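Local atomic coordinates of peptide ABC transporter permease (Staphylococcus hominis, PDB entry 6EXS), a protein that probably carries small peptides across the cell membrane, including a cysteinylglycine-conjugated thioalcohol that is a precursor of human axillary malodour. Residues 24-27 / 28-32; 194-197 / 198-202; 435-438 / 439-442. All blocks are in the same frame, centred on the assembly; numbering follows the deposited sequence.

All three contacts are local ones within single helices, following one another in series without nesting or crossing, and none closes a loop. Nearest the N terminus, contact 1 lies in helix 16-44. Contact 2 follows near the end of helix 178-204, its centre about 16 Å from that of contact 1. These two meet where Val24 CG2 packs 3.8 Å from Tyr196 CB, tying the first helix to the last one of the N-terminal six-helix bundle. Contact 3, far along the chain in helix 430-451, belongs to the C-terminal bundle. It touches neither of the others, its nearest atoms being about 8 Å from contact 1 and about 19 Å from contact 2.

Contact 1 (24-27 / 28-32); sequences VEFW and ERFSY
Glu25 and Arg29 lie side by side one helical turn apart, with Glu25 OE1 3.6 Å from Arg29 CG. This oxygen stands well out of the guanidinium plane, and the head group turns to Glu28 instead. Bent at chi2 and chi3 (-77° and 82°), the arginine chain brings NE within 2.8 Å of Glu28 OE2 and NH2 within 3.0 Å of Glu28 OE1, a side-on salt bridge that uses the syn lone pair of OE1. A water donates to Glu25 OE2 and Glu28 OE2, 2.7 Å from each, and so links the two carboxylates. Away from the charges, Trp27 directs an edge at the face of Phe30, Trp27 CZ3 lying 3.8 Å from Phe30 CD1 with the planes at 60°, and Phe26 completes the aromatic cluster. The hydroxyl of Ser31 folds back onto the helix: OG reaches Trp27 O at 2.7 Å on a lone pair, while Ser31 N reaches the same oxygen from above the carbonyl plane. The sequence is the ExxERF motif of POT transporters, linked in this family to proton coupling. Helices 74-106, 110-137, 147-174 and 178-204 pack round it, with Lys129 of helix 110-137 close to Arg29.

Contact 2 (194-197 / 198-202); sequences VWYL and LFNRK. With OLC ((2R)-2,3-dihydroxypropyl (9Z)-octadec-9-enoate), chain J; OLC ((2R)-2,3-dihydroxypropyl (9Z)-octadec-9-enoate), chain I.
Tyr196 and Asn200 form the tight side of this helical turn. Asn200 CB sits over the tyrosine ring, 3.6 Å from its centroid, and the amide lies almost parallel to the ring, the planes only 6° apart. With chi1 at 85°, the amide folds back along the helix, and ND2 gives a bond of 2.8 Å to Tyr196 O, entering from above the carbonyl plane; Asn200 N supplies that oxygen with a second bond. Arg88 fixes the outer ends of both groups, hydrogen-bonding to Tyr196 OH and Asn200 OD1. One residue back along the helix, Phe199 points an edge at the face of Trp195, Phe199 CE2 coming within 3.6 Å of Trp195 CD2 with the planes at 53°.

The other side is looser and is finished by water and monoolein. Where the helix kinks, Arg201 N has no bond to the preceding turn; a water takes its place, accepting from Arg201 N and from Arg201 NE at 2.8 Å while donating to Leu197 O at 3.0 Å. The O25 hydroxyl of one lipid donates to Leu198 O at 3.0 Å. A second accepts a nearly straight bond from Asn200 ND2 at its O23, 2.8 Å away, and runs along Leu197 and the guanidinium face of Arg201. Inward, the turn leans on helix 16-44, with Trp195 stacked on Phe23 and Phe199 against Val20.

Contact 3 (435-438 / 439-442); sequences SVWL and LTNA
Trp437 and Thr440 meet within a single turn of helix 430-451, a buried stretch of the C-terminal bundle that also reaches the N-terminal half of the transporter. The hydroxyl carries the contact: Thr440 OG1 donates to Trp437 O over 2.7 Å, its approach tilted moderately from the carbonyl plane. With chi1 at 67° the hydroxyl is folded over its own backbone, from where it can reach back along the helix. The same atom lies obliquely against the indole, 3.4 Å from Trp437 CE3, while the methyl CG2 turns toward Val436 O.

The backbone departs from the regular pattern here, and the hydroxyl fills the place of the missing amide. Asn441 N, which a regular helix would direct at Trp437 O, is 4.1 Å from that oxygen and bonds to Leu438 O instead, at 3.2 Å and from well above the carbonyl plane. Leu438 O also receives Ala442 N in a nearly straight bond of 3.1 Å, so one carbonyl serves two amides. Thr440 N makes weak bonds to Val436 O and Trp437 O, and of the donors to Trp437 O within the two segments OG1 is the closest. Just before this, Leu439 N keeps the ordinary i to i+4 bond to Ser435 O at 2.8 Å.

Trp437 meets the ring of Trp299 on helix 279-302, and Asn441 ND2 hydrogen-bonds to Glu303 OE2, next to Gln302 of the ligand pocket. Leu438 and Ala442 touch Tyr71 of helix 56-72, across the divide between the two bundles. A threonine hydroxyl returned to the carbonyl of the preceding turn is a familiar feature of transmembrane helices, and the helix itself takes its place in the major facilitator fold, where the two six-helix halves enclose a central binding site.

Contact 1 (24-27 / 28-32)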
ATOM      1  N   VAL A  24      12.983  -6.594 -11.054  1.00 34.50           N
ATOM      2  CA  VAL A  24      12.273  -7.506 -10.145  1.00 33.84           C
ATOM      3  C   VAL A  24      11.060  -6.793  -9.525  1.00 39.57           C
ATOM      4  O   VAL A  24       9.948  -7.321  -9.596  1.00 40.28           O
ATOM      5  CB  VAL A  24      13.228  -8.105  -9.076  1.00 37.06           C
ATOM      6  CG1 VAL A  24      12.461  -8.845  -7.984  1.00 36.41           C
ATOM      7  CG2 VAL A  24      14.271  -9.014  -9.713  1.00 37.32           C
ATOM      8  N   GLU A  25      11.265  -5.587  -8.947  1.00 36.62           N
ATOM      9  CA  GLU A  25      10.183  -4.794  -8.344  1.00 35.02           C
ATOM     10  C   GLU A  25       9.136  -4.395  -9.384  1.00 37.53           C
ATOM     11  O   GLU A  25       7.945  -4.524  -9.112  1.00 36.81           O
ATOM     12  CB  GLU A  25      10.735  -3.564  -7.604  1.00 35.99           C
ATOM     13  CG  GLU A  25       9.697  -2.750  -6.844  1.00 42.06           C
ATOM     14  CD  GLU A  25       9.142  -3.317  -5.552  1.00 56.10           C
ATOM     15  OE1 GLU A  25       8.445  -2.559  -4.842  1.00 65.77           O
ATOM     16  OE2 GLU A  25       9.425  -4.492  -5.226  1.00 45.66           O
ATOM     17  N   PHE A  26       9.567  -3.952 -10.577  1.00 33.86           N
ATOM     18  CA  PHE A  26       8.624  -3.592 -11.645  1.00 33.55           C
ATOM     19  C   PHE A  26       7.567  -4.673 -11.880  1.00 38.69           C
ATOM     20  O   PHE A  26       6.385  -4.351 -11.916  1.00 39.05           O
ATOM     21  CB  PHE A  26       9.343  -3.267 -12.979  1.00 35.42           C
ATOM     22  CG  PHE A  26       8.374  -3.095 -14.127  1.00 36.63           C
ATOM     23  CD1 PHE A  26       7.719  -1.886 -14.332  1.00 38.96           C
ATOM     24  CD2 PHE A  26       8.077  -4.158 -14.974  1.00 39.00           C
ATOM     25  CE1 PHE A  26       6.797  -1.737 -15.373  1.00 39.84           C
ATOM     26  CE2 PHE A  26       7.149  -4.007 -16.013  1.00 41.63           C
ATOM     27  CZ  PHE A  26       6.509  -2.800 -16.197  1.00 39.08           C
ATOM     28  N   TRP A  27       8.013  -5.944 -12.066  1.00 35.22           N
ATOM     29  CA  TRP A  27       7.190  -7.104 -12.383  1.00 34.50           C
ATOM     30  C   TRP A  27       6.333  -7.594 -11.223  1.00 38.98           C
ATOM     31  O   TRP A  27       5.239  -8.112 -11.468  1.00 38.41           O
ATOM     32  CB  TRP A  27       8.040  -8.226 -12.980  1.00 33.73           C
ATOM     33  CG  TRP A  27       8.451  -7.919 -14.398  1.00 34.76           C
ATOM     34  CD1 TRP A  27       9.704  -7.615 -14.834  1.00 38.02           C
ATOM     35  CD2 TRP A  27       7.581  -7.753 -15.530  1.00 34.41           C
ATOM     36  NE1 TRP A  27       9.682  -7.309 -16.171  1.00 37.79           N
ATOM     37  CE2 TRP A  27       8.390  -7.385 -16.627  1.00 38.94           C
ATOM     38  CE3 TRP A  27       6.198  -7.926 -15.737  1.00 35.26           C
ATOM     39  CZ2 TRP A  27       7.863  -7.176 -17.910  1.00 38.07           C
ATOM     40  CZ3 TRP A  27       5.677  -7.711 -17.006  1.00 36.52           C
ATOM     41  CH2 TRP A  27       6.505  -7.350 -18.075  1.00 37.69           C
ATOM     42  N   GLU A  28       6.780  -7.390  -9.974  1.00 35.68           N
ATOM     43  CA  GLU A  28       5.979  -7.734  -8.801  1.00 34.94           C
ATOM     44  C   GLU A  28       4.877  -6.683  -8.628  1.00 37.44           C
ATOM     45  O   GLU A  28       3.745  -7.044  -8.308  1.00 37.95           O
ATOM     46  CB  GLU A  28       6.848  -7.839  -7.533  1.00 36.44           C
ATOM     47  CG  GLU A  28       6.103  -8.422  -6.334  1.00 44.61           C
ATOM     48  CD  GLU A  28       5.275  -7.439  -5.528  1.00 50.02           C
ATOM     49  OE1 GLU A  28       4.151  -7.799  -5.112  1.00 45.02           O
ATOM     50  OE2 GLU A  28       5.749  -6.300  -5.323  1.00 39.26           O
ATOM     51  N   ARG A  29       5.211  -5.391  -8.823  1.00 32.27           N
ATOM     52  CA  ARG A  29       4.241  -4.305  -8.719  1.00 32.00           C
ATOM     53  C   ARG A  29       3.242  -4.306  -9.895  1.00 37.93           C
ATOM     54  O   ARG A  29       2.059  -4.030  -9.679  1.00 36.64           O
ATOM     55  CB  ARG A  29       4.930  -2.949  -8.523  1.00 29.74           C
ATOM     56  CG  ARG A  29       5.754  -2.836  -7.232  1.00 35.51           C
ATOM     57  CD  ARG A  29       4.917  -2.618  -5.975  1.00 38.61           C
ATOM     58  NE  ARG A  29       4.391  -3.888  -5.480  1.00 46.05           N
ATOM     59  CZ  ARG A  29       3.447  -4.017  -4.559  1.00 61.53           C
ATOM     60  NH1 ARG A  29       2.902  -2.944  -3.996  1.00 50.11           N
ATOM     61  NH2 ARG A  29       3.048  -5.224  -4.178  1.00 48.78           N
ATOM     62  N   PHE A  30       3.722  -4.651 -11.129  1.00 36.03           N
ATOM     63  CA  PHE A  30       2.921  -4.804 -12.345  1.00 36.26           C
ATOM     64  C   PHE A  30       1.848  -5.868 -12.073  1.00 42.77           C
ATOM     65  O   PHE A  30       0.650  -5.616 -12.246  1.00 44.09           O
ATOM     66  CB  PHE A  30       3.816  -5.261 -13.519  1.00 38.42           C
ATOM     67  CG  PHE A  30       3.087  -5.605 -14.799  1.00 40.21           C
ATOM     68  CD1 PHE A  30       2.574  -6.885 -15.009  1.00 43.39           C
ATOM     69  CD2 PHE A  30       2.931  -4.659 -15.806  1.00 42.03           C
ATOM     70  CE1 PHE A  30       1.872  -7.197 -16.184  1.00 44.40           C
ATOM     71  CE2 PHE A  30       2.239  -4.978 -16.986  1.00 45.06           C
ATOM     72  CZ  PHE A  30       1.708  -6.240 -17.163  1.00 42.96           C
ATOM     73  N   SER A  31       2.291  -7.059 -11.645  1.00 38.65           N
ATOM     74  CA  SER A  31       1.404  -8.177 -11.378  1.00 37.67           C
ATOM     75  C   SER A  31       0.523  -7.942 -10.143  1.00 40.48           C
ATOM     76  O   SER A  31      -0.644  -8.356 -10.173  1.00 41.72           O
ATOM     77  CB  SER A  31       2.186  -9.480 -11.310  1.00 41.12           C
ATOM     78  OG  SER A  31       3.200  -9.435 -10.323  1.00 52.43           O
ATOM     79  N   TYR A  32       1.029  -7.229  -9.097  1.00 34.02           N
ATOM     80  CA  TYR A  32       0.210  -6.927  -7.914  1.00 32.82           C
ATOM     81  C   TYR A  32      -0.916  -5.981  -8.251  1.00 38.28           C
ATOM     82  O   TYR A  32      -2.063  -6.273  -7.905  1.00 40.33           O
ATOM     83  CB  TYR A  32       1.011  -6.341  -6.742  1.00 33.31           C
ATOM     84  CG  TYR A  32       0.136  -5.825  -5.608  1.00 34.19           C
ATOM     85  CD1 TYR A  32      -0.539  -6.703  -4.761  1.00 35.94           C
ATOM     86  CD2 TYR A  32      -0.018  -4.456  -5.383  1.00 34.26           C
ATOM     87  CE1 TYR A  32      -1.362  -6.236  -3.736  1.00 34.71           C
ATOM     88  CE2 TYR A  32      -0.833  -3.977  -4.356  1.00 34.66           C
ATOM     89  CZ  TYR A  32      -1.507  -4.872  -3.537  1.00 39.80           C
ATOM     90  OH  TYR A  32      -2.286  -4.411  -2.497  1.00 38.62           O
TER
HETATM   91  O   HOH W   1       7.859  -5.987  -3.693  1.00 37.57           O

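Contact 2 (194-197 / 198-202)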
ATOM      1  N   VAL A 194      12.680 -15.003 -12.316  1.00 43.41           N
ATOM      2  CA  VAL A 194      13.712 -15.526 -13.220  1.00 43.79           C
ATOM      3  C   VAL A 194      14.946 -14.587 -13.257  1.00 47.48           C
ATOM      4  O   VAL A 194      16.079 -15.061 -13.148  1.00 48.74           O
ATOM      5  CB  VAL A 194      13.104 -15.820 -14.626  1.00 47.66           C
ATOM      6  CG1 VAL A 194      14.180 -15.982 -15.697  1.00 48.68           C
ATOM      7  CG2 VAL A 194      12.208 -17.053 -14.583  1.00 47.49           C
ATOM      8  N   TRP A 195      14.702 -13.264 -13.355  1.00 42.11           N
ATOM      9  CA  TRP A 195      15.706 -12.204 -13.390  1.00 41.93           C
ATOM     10  C   TRP A 195      16.544 -12.155 -12.100  1.00 45.48           C
ATOM     11  O   TRP A 195      17.771 -12.060 -12.188  1.00 45.85           O
ATOM     12  CB  TRP A 195      15.030 -10.857 -13.647  1.00 39.99           C
ATOM     13  CG  TRP A 195      15.945  -9.825 -14.241  1.00 41.54           C
ATOM     14  CD1 TRP A 195      16.554  -8.794 -13.587  1.00 44.26           C
ATOM     15  CD2 TRP A 195      16.332  -9.714 -15.618  1.00 42.03           C
ATOM     16  NE1 TRP A 195      17.304  -8.050 -14.473  1.00 44.16           N
ATOM     17  CE2 TRP A 195      17.195  -8.602 -15.724  1.00 46.07           C
ATOM     18  CE3 TRP A 195      16.046 -10.459 -16.774  1.00 43.88           C
ATOM     19  CZ2 TRP A 195      17.752  -8.199 -16.944  1.00 46.18           C
ATOM     20  CZ3 TRP A 195      16.614 -10.068 -17.980  1.00 46.20           C
ATOM     21  CH2 TRP A 195      17.458  -8.954 -18.056  1.00 46.88           C
ATOM     22  N   TYR A 196      15.890 -12.255 -10.915  1.00 40.91           N
ATOM     23  CA  TYR A 196      16.564 -12.300  -9.614  1.00 40.60           C
ATOM     24  C   TYR A 196      17.468 -13.539  -9.581  1.00 44.95           C
ATOM     25  O   TYR A 196      18.660 -13.407  -9.323  1.00 44.49           O
ATOM     26  CB  TYR A 196      15.556 -12.332  -8.442  1.00 40.86           C
ATOM     27  CG  TYR A 196      16.205 -12.446  -7.076  1.00 43.52           C
ATOM     28  CD1 TYR A 196      16.495 -13.691  -6.518  1.00 45.85           C
ATOM     29  CD2 TYR A 196      16.533 -11.310  -6.339  1.00 44.30           C
ATOM     30  CE1 TYR A 196      17.122 -13.801  -5.279  1.00 46.31           C
ATOM     31  CE2 TYR A 196      17.122 -11.409  -5.078  1.00 45.37           C
ATOM     32  CZ  TYR A 196      17.425 -12.657  -4.558  1.00 53.37           C
ATOM     33  OH  TYR A 196      18.032 -12.756  -3.329  1.00 55.50           O
ATOM     34  N   LEU A 197      16.908 -14.733  -9.876  1.00 41.52           N
ATOM     35  CA  LEU A 197      17.674 -15.986  -9.892  1.00 41.77           C
ATOM     36  C   LEU A 197      18.902 -15.906 -10.820  1.00 45.75           C
ATOM     37  O   LEU A 197      19.990 -16.332 -10.438  1.00 45.89           O
ATOM     38  CB  LEU A 197      16.775 -17.187 -10.263  1.00 41.53           C
ATOM     39  CG  LEU A 197      15.683 -17.591  -9.255  1.00 44.82           C
ATOM     40  CD1 LEU A 197      14.782 -18.635  -9.845  1.00 44.87           C
ATOM     41  CD2 LEU A 197      16.270 -18.133  -7.959  1.00 47.52           C
ATOM     42  N   LEU A 198      18.734 -15.318 -12.005  1.00 41.68           N
ATOM     43  CA  LEU A 198      19.825 -15.178 -12.966  1.00 42.48           C
ATOM     44  C   LEU A 198      20.925 -14.193 -12.549  1.00 47.93           C
ATOM     45  O   LEU A 198      22.109 -14.474 -12.772  1.00 48.16           O
ATOM     46  CB  LEU A 198      19.281 -14.737 -14.346  1.00 41.65           C
ATOM     47  CG  LEU A 198      18.612 -15.781 -15.227  1.00 45.70           C
ATOM     48  CD1 LEU A 198      17.886 -15.108 -16.393  1.00 44.94           C
ATOM     49  CD2 LEU A 198      19.616 -16.822 -15.721  1.00 47.46           C
ATOM     50  N   PHE A 199      20.536 -13.028 -11.988  1.00 43.87           N
ATOM     51  CA  PHE A 199      21.473 -11.940 -11.752  1.00 43.31           C
ATOM     52  C   PHE A 199      21.791 -11.556 -10.306  1.00 46.29           C
ATOM     53  O   PHE A 199      22.742 -10.800 -10.125  1.00 45.72           O
ATOM     54  CB  PHE A 199      20.970 -10.700 -12.516  1.00 43.81           C
ATOM     55  CG  PHE A 199      20.865 -10.977 -13.998  1.00 45.75           C
ATOM     56  CD1 PHE A 199      22.009 -11.165 -14.770  1.00 50.30           C
ATOM     57  CD2 PHE A 199      19.626 -11.102 -14.610  1.00 45.93           C
ATOM     58  CE1 PHE A 199      21.911 -11.468 -16.132  1.00 51.52           C
ATOM     59  CE2 PHE A 199      19.531 -11.386 -15.974  1.00 49.60           C
ATOM     60  CZ  PHE A 199      20.672 -11.579 -16.723  1.00 49.32           C
ATOM     61  N   ASN A 200      21.060 -12.055  -9.300  1.00 42.83           N
ATOM     62  CA  ASN A 200      21.270 -11.663  -7.898  1.00 43.88           C
ATOM     63  C   ASN A 200      22.689 -11.913  -7.328  1.00 52.08           C
ATOM     64  O   ASN A 200      23.212 -11.027  -6.662  1.00 51.56           O
ATOM     65  CB  ASN A 200      20.215 -12.290  -6.961  1.00 42.50           C
ATOM     66  CG  ASN A 200      20.530 -13.687  -6.484  1.00 51.00           C
ATOM     67  OD1 ASN A 200      21.193 -13.881  -5.457  1.00 44.09           O
ATOM     68  ND2 ASN A 200      20.104 -14.683  -7.241  1.00 39.70           N
ATOM     69  N   ARG A 201      23.276 -13.111  -7.559  1.00 52.44           N
ATOM     70  CA  ARG A 201      24.558 -13.557  -6.995  1.00 54.82           C
ATOM     71  C   ARG A 201      25.749 -12.593  -7.208  1.00 60.47           C
ATOM     72  O   ARG A 201      26.361 -12.196  -6.218  1.00 61.01           O
ATOM     73  CB  ARG A 201      24.922 -14.978  -7.469  1.00 57.92           C
ATOM     74  CG  ARG A 201      23.992 -16.074  -6.922  1.00 72.81           C
ATOM     75  CD  ARG A 201      24.160 -17.427  -7.612  1.00 90.20           C
ATOM     76  NE  ARG A 201      23.746 -17.398  -9.020  1.00100.02           N
ATOM     77  CZ  ARG A 201      24.247 -18.179  -9.974  1.00115.55           C
ATOM     78  NH1 ARG A 201      25.183 -19.077  -9.685  1.00103.78           N
ATOM     79  NH2 ARG A 201      23.821 -18.064 -11.225  1.00101.82           N
ATOM     80  N   LYS A 202      26.071 -12.210  -8.454  1.00 57.33           N
ATOM     81  CA  LYS A 202      27.222 -11.330  -8.691  1.00 58.11           C
ATOM     82  C   LYS A 202      26.943  -9.833  -8.416  1.00 60.21           C
ATOM     83  O   LYS A 202      27.863  -9.108  -8.009  1.00 60.75           O
ATOM     84  CB  LYS A 202      27.836 -11.537 -10.095  1.00 62.21           C
ATOM     85  CG  LYS A 202      26.924 -11.250 -11.283  1.00 82.40           C
ATOM     86  CD  LYS A 202      27.718 -10.716 -12.475  1.00 96.84           C
ATOM     87  CE  LYS A 202      26.823 -10.394 -13.647  1.00109.12           C
ATOM     88  NZ  LYS A 202      27.598  -9.862 -14.800  1.00119.22           N
TER
HETATM   89  C24 OLC J 509      19.249 -18.405  -5.212  1.00 85.29           C
HETATM   90  C6  OLC J 509      16.329 -20.054 -13.378  1.00 83.77           C
HETATM   91  C5  OLC J 509      17.820 -20.350 -13.359  1.00 83.76           C
HETATM   92  C4  OLC J 509      18.505 -20.017 -12.044  1.00 83.14           C
HETATM   93  C3  OLC J 509      20.004 -20.274 -12.049  1.00 82.70           C
HETATM   94  C2  OLC J 509      20.763 -19.526 -10.957  1.00 82.07           C
HETATM   95  C21 OLC J 509      20.139 -19.490  -7.306  1.00 84.49           C
HETATM   96  C1  OLC J 509      20.606 -20.086  -9.572  1.00 83.03           C
HETATM   97  C22 OLC J 509      19.771 -18.196  -6.618  1.00 85.16           C
HETATM   98  O19 OLC J 509      20.749 -21.243  -9.273  1.00 84.08           O
HETATM   99  O25 OLC J 509      20.273 -18.859  -4.335  1.00 85.81           O
HETATM  100  O23 OLC J 509      20.902 -17.324  -6.595  1.00 85.49           O
HETATM  101  O20 OLC J 509      20.313 -19.121  -8.694  1.00 83.30           O
HETATM  102  C9  OLC I 508      14.392  -9.329 -21.482  1.00 77.60           C
HETATM  103  C8  OLC I 508      15.805  -9.759 -21.733  1.00 78.41           C
HETATM  104  C24 OLC I 508      23.843 -16.235 -15.146  1.00 91.16           C
HETATM  105  C7  OLC I 508      15.923 -11.239 -22.104  1.00 78.82           C
HETATM  106  C6  OLC I 508      17.351 -11.741 -22.279  1.00 79.30           C
HETATM  107  C5  OLC I 508      18.011 -12.251 -21.002  1.00 78.63           C
HETATM  108  C4  OLC I 508      19.366 -12.899 -21.232  1.00 79.29           C
HETATM  109  C3  OLC I 508      19.839 -13.773 -20.082  1.00 80.74           C
HETATM  110  C2  OLC I 508      21.254 -14.304 -20.279  1.00 83.46           C
HETATM  111  C21 OLC I 508      22.902 -16.123 -17.485  1.00 90.00           C
HETATM  112  C1  OLC I 508      21.584 -15.468 -19.389  1.00 86.93           C
HETATM  113  C22 OLC I 508      23.336 -15.345 -16.261  1.00 91.56           C
HETATM  114  O19 OLC I 508      21.123 -16.575 -19.515  1.00 87.43           O
HETATM  115  O25 OLC I 508      22.781 -16.873 -14.442  1.00 90.11           O
HETATM  116  O23 OLC I 508      24.369 -14.433 -16.647  1.00 93.59           O
HETATM  117  O20 OLC I 508      22.466 -15.119 -18.437  1.00 88.90           O
HETATM  118  O   HOH W   2      22.608 -15.052  -9.950  1.00 49.89           O

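Contact 3 (435-438 / 439-442)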
ATOM      1  N   SER A 435       7.567   1.483  11.073  1.00 77.87           N
ATOM      2  CA  SER A 435       6.275   0.817  11.243  1.00 76.86           C
ATOM      3  C   SER A 435       5.125   1.811  11.401  1.00 79.96           C
ATOM      4  O   SER A 435       4.062   1.543  10.854  1.00 79.05           O
ATOM      5  CB  SER A 435       6.298  -0.145  12.429  1.00 79.67           C
ATOM      6  OG  SER A 435       7.088  -1.294  12.174  1.00 84.65           O
ATOM      7  N   VAL A 436       5.320   2.952  12.120  1.00 76.85           N
ATOM      8  CA  VAL A 436       4.236   3.927  12.329  1.00 77.25           C
ATOM      9  C   VAL A 436       3.863   4.674  11.021  1.00 80.03           C
ATOM     10  O   VAL A 436       2.667   4.893  10.814  1.00 80.10           O
ATOM     11  CB  VAL A 436       4.384   4.905  13.534  1.00 82.72           C
ATOM     12  CG1 VAL A 436       4.497   4.154  14.860  1.00 83.35           C
ATOM     13  CG2 VAL A 436       5.533   5.885  13.356  1.00 83.02           C
ATOM     14  N   TRP A 437       4.830   5.032  10.134  1.00 75.16           N
ATOM     15  CA  TRP A 437       4.452   5.667   8.854  1.00 73.89           C
ATOM     16  C   TRP A 437       3.752   4.640   7.919  1.00 71.20           C
ATOM     17  O   TRP A 437       2.832   4.999   7.188  1.00 69.99           O
ATOM     18  CB  TRP A 437       5.614   6.432   8.161  1.00 73.54           C
ATOM     19  CG  TRP A 437       5.402   6.649   6.683  1.00 74.57           C
ATOM     20  CD1 TRP A 437       6.024   5.983   5.667  1.00 77.04           C
ATOM     21  CD2 TRP A 437       4.385   7.465   6.063  1.00 74.59           C
ATOM     22  NE1 TRP A 437       5.477   6.343   4.454  1.00 76.34           N
ATOM     23  CE2 TRP A 437       4.466   7.247   4.668  1.00 78.00           C
ATOM     24  CE3 TRP A 437       3.395   8.338   6.552  1.00 76.48           C
ATOM     25  CZ2 TRP A 437       3.636   7.914   3.756  1.00 76.94           C
ATOM     26  CZ3 TRP A 437       2.550   8.973   5.649  1.00 77.44           C
ATOM     27  CH2 TRP A 437       2.683   8.768   4.270  1.00 77.26           C
ATOM     28  N   LEU A 438       4.154   3.364   8.001  1.00 63.91           N
ATOM     29  CA  LEU A 438       3.556   2.258   7.254  1.00 61.58           C
ATOM     30  C   LEU A 438       2.142   1.954   7.806  1.00 62.50           C
ATOM     31  O   LEU A 438       1.238   1.609   7.039  1.00 61.73           O
ATOM     32  CB  LEU A 438       4.467   1.035   7.383  1.00 61.71           C
ATOM     33  CG  LEU A 438       4.373  -0.056   6.319  1.00 66.09           C
ATOM     34  CD1 LEU A 438       4.608   0.493   4.905  1.00 66.09           C
ATOM     35  CD2 LEU A 438       5.401  -1.093   6.580  1.00 68.11           C
ATOM     36  N   LEU A 439       1.956   2.137   9.133  1.00 56.60           N
ATOM     37  CA  LEU A 439       0.687   1.951   9.817  1.00 55.15           C
ATOM     38  C   LEU A 439      -0.339   3.040   9.494  1.00 56.00           C
ATOM     39  O   LEU A 439      -1.530   2.772   9.625  1.00 55.78           O
ATOM     40  CB  LEU A 439       0.871   1.780  11.331  1.00 56.15           C
ATOM     41  CG  LEU A 439       1.109   0.336  11.795  1.00 60.50           C
ATOM     42  CD1 LEU A 439       1.506   0.296  13.242  1.00 61.72           C
ATOM     43  CD2 LEU A 439      -0.125  -0.546  11.573  1.00 61.86           C
ATOM     44  N   THR A 440       0.090   4.242   9.025  1.00 49.93           N
ATOM     45  CA  THR A 440      -0.863   5.283   8.604  1.00 48.66           C
ATOM     46  C   THR A 440      -1.700   4.715   7.455  1.00 50.40           C
ATOM     47  O   THR A 440      -2.879   5.030   7.364  1.00 50.07           O
ATOM     48  CB  THR A 440      -0.188   6.622   8.216  1.00 56.20           C
ATOM     49  OG1 THR A 440       0.590   6.485   7.026  1.00 54.88           O
ATOM     50  CG2 THR A 440       0.657   7.210   9.322  1.00 57.15           C
ATOM     51  N   ASN A 441      -1.098   3.821   6.625  1.00 46.38           N
ATOM     52  CA  ASN A 441      -1.767   3.151   5.508  1.00 45.76           C
ATOM     53  C   ASN A 441      -2.475   1.856   5.936  1.00 48.91           C
ATOM     54  O   ASN A 441      -3.643   1.662   5.586  1.00 48.75           O
ATOM     55  CB  ASN A 441      -0.823   2.924   4.325  1.00 48.58           C
ATOM     56  CG  ASN A 441      -1.570   2.548   3.063  1.00 75.37           C
ATOM     57  OD1 ASN A 441      -1.906   1.379   2.825  1.00 72.49           O
ATOM     58  ND2 ASN A 441      -1.901   3.538   2.257  1.00 64.43           N
ATOM     59  N   ALA A 442      -1.786   0.991   6.714  1.00 44.89           N
ATOM     60  CA  ALA A 442      -2.341  -0.264   7.243  1.00 44.42           C
ATOM     61  C   ALA A 442      -3.597  -0.021   8.107  1.00 47.27           C
ATOM     62  O   ALA A 442      -4.588  -0.730   7.943  1.00 47.47           O
ATOM     63  CB  ALA A 442      -1.286  -1.009   8.042  1.00 45.40           C
TER